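Local coordinates for protein endo-xylogalacturonan hydrolase A (Aspergillus tubingensis, PDB 4C2L) that hydrolyses xylogalacturonan, the xylose-substituted galacturonan that forms part of the hairy regions of pectin, at residues 268-273 with 302-307; 317-322 with 348-353. One frame throughout, in Å; residues are numbered along the deposited sequence. Where two conformers were deposited one is given.

How the contacts relate
Contact 1 (268-273 with 302-307) and contact 2 (317-322 with 348-353) lie close together in a parallel beta-helix, one at a strand end and loop, the other between paired strands. Contact 1 joins a strand end to a turn-forming loop. It is partly buried and relies on aromatic rings, a lysine, a water and sulfate ions, close to the probable catalytic residues. Contact 2 lies at the surface, away from the annotated sites, and is mainly a ladder of backbone hydrogen bonds between neighbouring parallel strands. They share no strand, but their centres lie about 14 Å apart and they touch where Thr269 OG1 packs against Ala318 CB at 3.7 Å.

Contact 1 of 2, residues 268-273 with 302-307; sequences KTYPSG and SCYGED. With SO4 (sulfate ion), chain E; SO4 (sulfate ion), chain H.
Lys268 NZ, next to the phenol of Tyr304, is gripped by two sulfate ions: it gives a 2.8 Å hydrogen bond to O2 of the chain H sulfate and weak bonds to O1 and O3 of the chain E sulfate. The lysine chain bends at chi3, and its CE makes an off-centre CH-pi contact 4.1 Å from the centroid of the Tyr304 ring. Tyr304 in turn presents its edge to Tyr270. Chi1 of Tyr304 (-171°) sets CG anti to its backbone N. Its CD2 lies 3.5 Å above one face of the Tyr270 ring, displaced toward the rim. The result is a T-shaped stack with centroids of the two rings 5.2 Å apart and planes at 89°. In the backbone, Tyr304 N donates to Thr269 O over 3.2 Å, and a water joins Thr269 OG1, Tyr270 O and Ser302 O. A type II turn from Cys303 to Glu306, with Gly305 at positive phi, brings Gly305 CA near Tyr270 CE2; Glu306 CG then meets Pro271 CG at 3.6 Å, while Glu306 OE2 bonds His276. The sulfates, probably from the crystallisation liquor, are also bound by Ser239 N and His233 ND1. Lys268 lies about 6 Å, side chain to side chain, from Asp210 and His233, the proton donor and active-site histidine by similarity, so the contact probably lies beside the active site. In the fold, the contact links the end of strand 266-269, flanked by strand 235-240, to the loop between strand 296-301 and helix 308-313, which the Cys303-Cys311 disulfide ties down.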
# COMPACT_ATOMS: atom_id res chain seq x y z
N LYS A 268 0.15 8.60 10.55
CA LYS A 268 1.00 8.08 11.61
C LYS A 268 2.36 8.74 11.54
O LYS A 268 3.04 8.64 10.53
CB LYS A 268 1.27 6.57 11.47
CG LYS A 268 0.10 5.68 11.14
CD LYS A 268 0.49 4.22 11.37
CE LYS A 268 1.62 3.76 10.47
NZ LYS A 268 1.59 2.27 10.26
N THR A 269 2.77 9.39 12.62
CA THR A 269 4.09 10.01 12.63
C THR A 269 4.81 9.64 13.92
O THR A 269 4.20 9.45 14.95
CB THR A 269 4.02 11.55 12.49
OG1 THR A 269 3.22 12.10 13.55
CG2 THR A 269 3.37 11.94 11.14
N TYR A 270 6.14 9.54 13.83
CA TYR A 270 6.96 9.32 15.01
C TYR A 270 7.01 10.59 15.85
O TYR A 270 6.91 11.69 15.32
CB TYR A 270 8.37 8.94 14.58
CG TYR A 270 8.51 7.48 14.21
CD1 TYR A 270 8.21 7.03 12.92
CD2 TYR A 270 8.96 6.54 15.15
CE1 TYR A 270 8.34 5.68 12.57
CE2 TYR A 270 9.09 5.20 14.81
CZ TYR A 270 8.78 4.78 13.53
OH TYR A 270 8.93 3.44 13.21
N PRO A 271 7.17 10.43 17.17
CA PRO A 271 7.38 11.63 17.99
C PRO A 271 8.81 12.16 17.83
O PRO A 271 9.56 11.66 16.98
CB PRO A 271 7.16 11.10 19.41
CG PRO A 271 7.63 9.68 19.32
CD PRO A 271 7.09 9.21 17.98
N SER A 272 9.19 13.16 18.62
CA SER A 272 10.55 13.68 18.54
C SER A 272 11.51 12.82 19.38
O SER A 272 11.12 11.75 19.87
CB SER A 272 10.61 15.14 18.99
OG SER A 272 10.11 15.26 20.32
N GLY A 273 12.74 13.27 19.53
CA GLY A 273 13.74 12.54 20.32
C GLY A 273 14.48 11.50 19.50
O GLY A 273 14.10 11.18 18.37
N SER A 302 0.49 10.24 16.74
CA SER A 302 1.63 11.13 16.83
C SER A 302 2.72 10.56 17.73
O SER A 302 3.78 11.17 17.91
CB SER A 302 1.20 12.49 17.37
OG SER A 302 0.61 12.35 18.64
N CYS A 303 2.45 9.39 18.30
CA CYS A 303 3.39 8.71 19.19
C CYS A 303 3.75 7.35 18.59
O CYS A 303 3.96 6.36 19.31
CB CYS A 303 2.77 8.57 20.59
SG CYS A 303 3.92 8.08 21.90
N TYR A 304 3.82 7.29 17.26
CA TYR A 304 4.08 6.03 16.59
C TYR A 304 5.45 5.47 16.96
O TYR A 304 6.45 6.19 16.95
CB TYR A 304 3.99 6.18 15.07
CG TYR A 304 4.05 4.86 14.36
CD1 TYR A 304 2.94 4.01 14.33
CD2 TYR A 304 5.22 4.45 13.72
CE1 TYR A 304 3.00 2.79 13.67
CE2 TYR A 304 5.29 3.24 13.06
CZ TYR A 304 4.18 2.42 13.04
OH TYR A 304 4.24 1.21 12.38
N GLY A 305 5.47 4.18 17.30
CA GLY A 305 6.73 3.48 17.60
C GLY A 305 7.29 3.74 18.99
O GLY A 305 8.40 3.32 19.29
N GLU A 306 6.53 4.45 19.82
CA GLU A 306 6.99 4.77 21.18
C GLU A 306 5.83 4.66 22.16
O GLU A 306 4.69 4.41 21.75
CB GLU A 306 7.64 6.16 21.22
CG GLU A 306 8.73 6.41 20.18
CD GLU A 306 10.06 5.73 20.49
OE1 GLU A 306 10.19 5.04 21.52
OE2 GLU A 306 11.01 5.89 19.69
N ASP A 307 6.10 4.80 23.46
CA ASP A 307 5.01 4.76 24.44
C ASP A 307 4.64 6.15 24.98
O ASP A 307 5.31 7.14 24.70
CB ASP A 307 5.27 3.75 25.57
CG ASP A 307 6.53 4.06 26.38
OD1 ASP A 307 6.89 5.24 26.56
OD2 ASP A 307 7.15 3.09 26.85
S SO4 E . 5.20 1.48 8.91
O1 SO4 E . 4.24 0.44 9.34
O2 SO4 E . 6.03 1.86 10.08
O3 SO4 E . 4.41 2.60 8.38
O4 SO4 E . 6.11 0.92 7.89
S SO4 H . -0.05 -0.38 12.07
O1 SO4 H . -0.08 -1.34 13.20
O2 SO4 H . 0.72 0.81 12.47
O3 SO4 H . -1.44 0.01 11.76
O4 SO4 H . 0.56 -1.00 10.86
O HOH W 1 4.48 12.85 15.80

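Contact 2 of 2, residues 317-322 with 348-353; sequences NAKLTD and DGTCGI
Asn317 meets Asp348 just ahead of the paired strands, its CB lying 3.6 Å from Asp348 O. Farther out, a water accepts from Asn317 ND2 and donates to Asp348 OD2, bridging the two polar ends, while Asn317 OD1 is taken by Thr278 OG1. At Ala318 the ladder begins: its carbonyl O receives Thr350 N at 2.9 Å. Ala318 O also comes within 3.1 Å of Gly349 CA, on the side where a CB would clash with it, and the absence of a side chain at Gly349 suits this close pairing. Lys319 bridges to Thr350 in parallel register, and the two side chains lie side by side, pointing the same way, with Lys319 CG 4.0 Å from Thr350 OG1; beyond CG the lysine is fully extended. Leu320 uses both its backbone polar atoms: N donates to Thr350 O over 2.9 Å, and O accepts from Gly352 N over 2.8 Å. Its side chain shares the other face with Cys351 and is buried; its CB and CG both lie against Thr350 O, CG being set anti to the carbonyl carbon (chi1 -42°). Thr321 adds a methyl contact, its CG2 4.0 Å from Thr350 CG2. Thr321 lies across from Gly352, itself the centre of an inverse gamma turn closed by Ile353 N to Cys351 O, and at Asp322 the chain turns a corner, while Cys351 is crosslinked to Cys345. On its other side, strand 319-321 bonds strand 279-294 through the backbones of Lys319 and Thr321. Such parallel pairing of strands from successive coils is the hallmark of the right-handed parallel beta-helix of the glycoside hydrolase family 28 enzymes.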
# COMPACT_ATOMS: atom_id res chain seq x y z
N ASN A 317 5.85 16.81 16.81
CA ASN A 317 5.81 18.14 16.20
C ASN A 317 5.51 18.10 14.71
O ASN A 317 5.92 18.97 13.93
CB ASN A 317 7.08 18.95 16.51
CG ASN A 317 8.36 18.21 16.14
OD1 ASN A 317 8.39 17.40 15.21
ND2 ASN A 317 9.43 18.47 16.90
N ALA A 318 4.75 17.08 14.31
CA ALA A 318 4.39 16.94 12.91
C ALA A 318 3.62 18.17 12.41
O ALA A 318 2.81 18.75 13.14
CB ALA A 318 3.58 15.67 12.69
N LYS A 319 3.90 18.58 11.19
CA LYS A 319 3.21 19.69 10.58
C LYS A 319 2.18 19.17 9.58
O LYS A 319 2.53 18.88 8.44
CB LYS A 319 4.20 20.62 9.88
CG LYS A 319 3.56 21.93 9.44
CD LYS A 319 4.53 22.80 8.66
CE LYS A 319 3.82 24.02 8.08
NZ LYS A 319 4.81 24.95 7.45
N LEU A 320 0.94 19.07 10.03
CA LEU A 320 -0.16 18.62 9.20
C LEU A 320 -0.96 19.85 8.81
O LEU A 320 -1.42 20.59 9.68
CB LEU A 320 -1.04 17.62 9.95
CG LEU A 320 -0.34 16.55 10.81
CD1 LEU A 320 -1.36 15.65 11.49
CD2 LEU A 320 0.64 15.70 10.01
N THR A 321 -1.09 20.08 7.52
CA THR A 321 -1.89 21.22 7.05
C THR A 321 -2.77 20.81 5.88
O THR A 321 -2.40 19.92 5.08
CB THR A 321 -1.01 22.43 6.63
OG1 THR A 321 -0.08 22.02 5.62
CG2 THR A 321 -0.24 23.00 7.82
N ASP A 322 -3.94 21.45 5.78
CA ASP A 322 -4.89 21.20 4.70
C ASP A 322 -5.18 19.71 4.57
O ASP A 322 -5.14 19.13 3.46
CB ASP A 322 -4.40 21.80 3.38
CG ASP A 322 -4.44 23.31 3.38
OD1 ASP A 322 -5.51 23.87 3.70
OD2 ASP A 322 -3.42 23.95 3.06
N ASP A 348 3.31 19.55 20.03
CA ASP A 348 4.07 20.65 19.44
C ASP A 348 3.88 20.78 17.94
O ASP A 348 4.65 21.48 17.27
CB ASP A 348 5.56 20.48 19.72
CG ASP A 348 5.91 20.65 21.18
OD1 ASP A 348 4.99 20.91 21.99
OD2 ASP A 348 7.10 20.51 21.51
N GLY A 349 2.86 20.13 17.40
CA GLY A 349 2.69 20.13 15.96
C GLY A 349 1.56 21.02 15.49
O GLY A 349 0.92 21.74 16.29
N THR A 350 1.32 20.97 14.20
CA THR A 350 0.17 21.63 13.59
C THR A 350 -0.79 20.53 13.19
O THR A 350 -0.39 19.55 12.57
CB THR A 350 0.62 22.44 12.36
OG1 THR A 350 1.70 23.30 12.74
CG2 THR A 350 -0.51 23.28 11.82
N CYS A 351 -2.06 20.72 13.53
CA CYS A 351 -3.08 19.69 13.33
C CYS A 351 -4.17 20.25 12.42
O CYS A 351 -5.33 20.37 12.81
CB CYS A 351 -3.65 19.29 14.69
SG CYS A 351 -4.76 17.85 14.68
N GLY A 352 -3.79 20.58 11.19
CA GLY A 352 -4.66 21.31 10.28
C GLY A 352 -5.63 20.37 9.59
O GLY A 352 -5.54 20.17 8.37
N ILE A 353 -6.55 19.80 10.36
CA ILE A 353 -7.54 18.88 9.80
C ILE A 353 -8.95 19.45 9.90
O ILE A 353 -9.32 20.06 10.91
CB ILE A 353 -7.42 17.45 10.42
CG1 ILE A 353 -8.50 16.51 9.86
CG2 ILE A 353 -7.39 17.48 11.93
CD1 ILE A 353 -8.28 15.05 10.22
O HOH W 2 9.05 20.45 19.15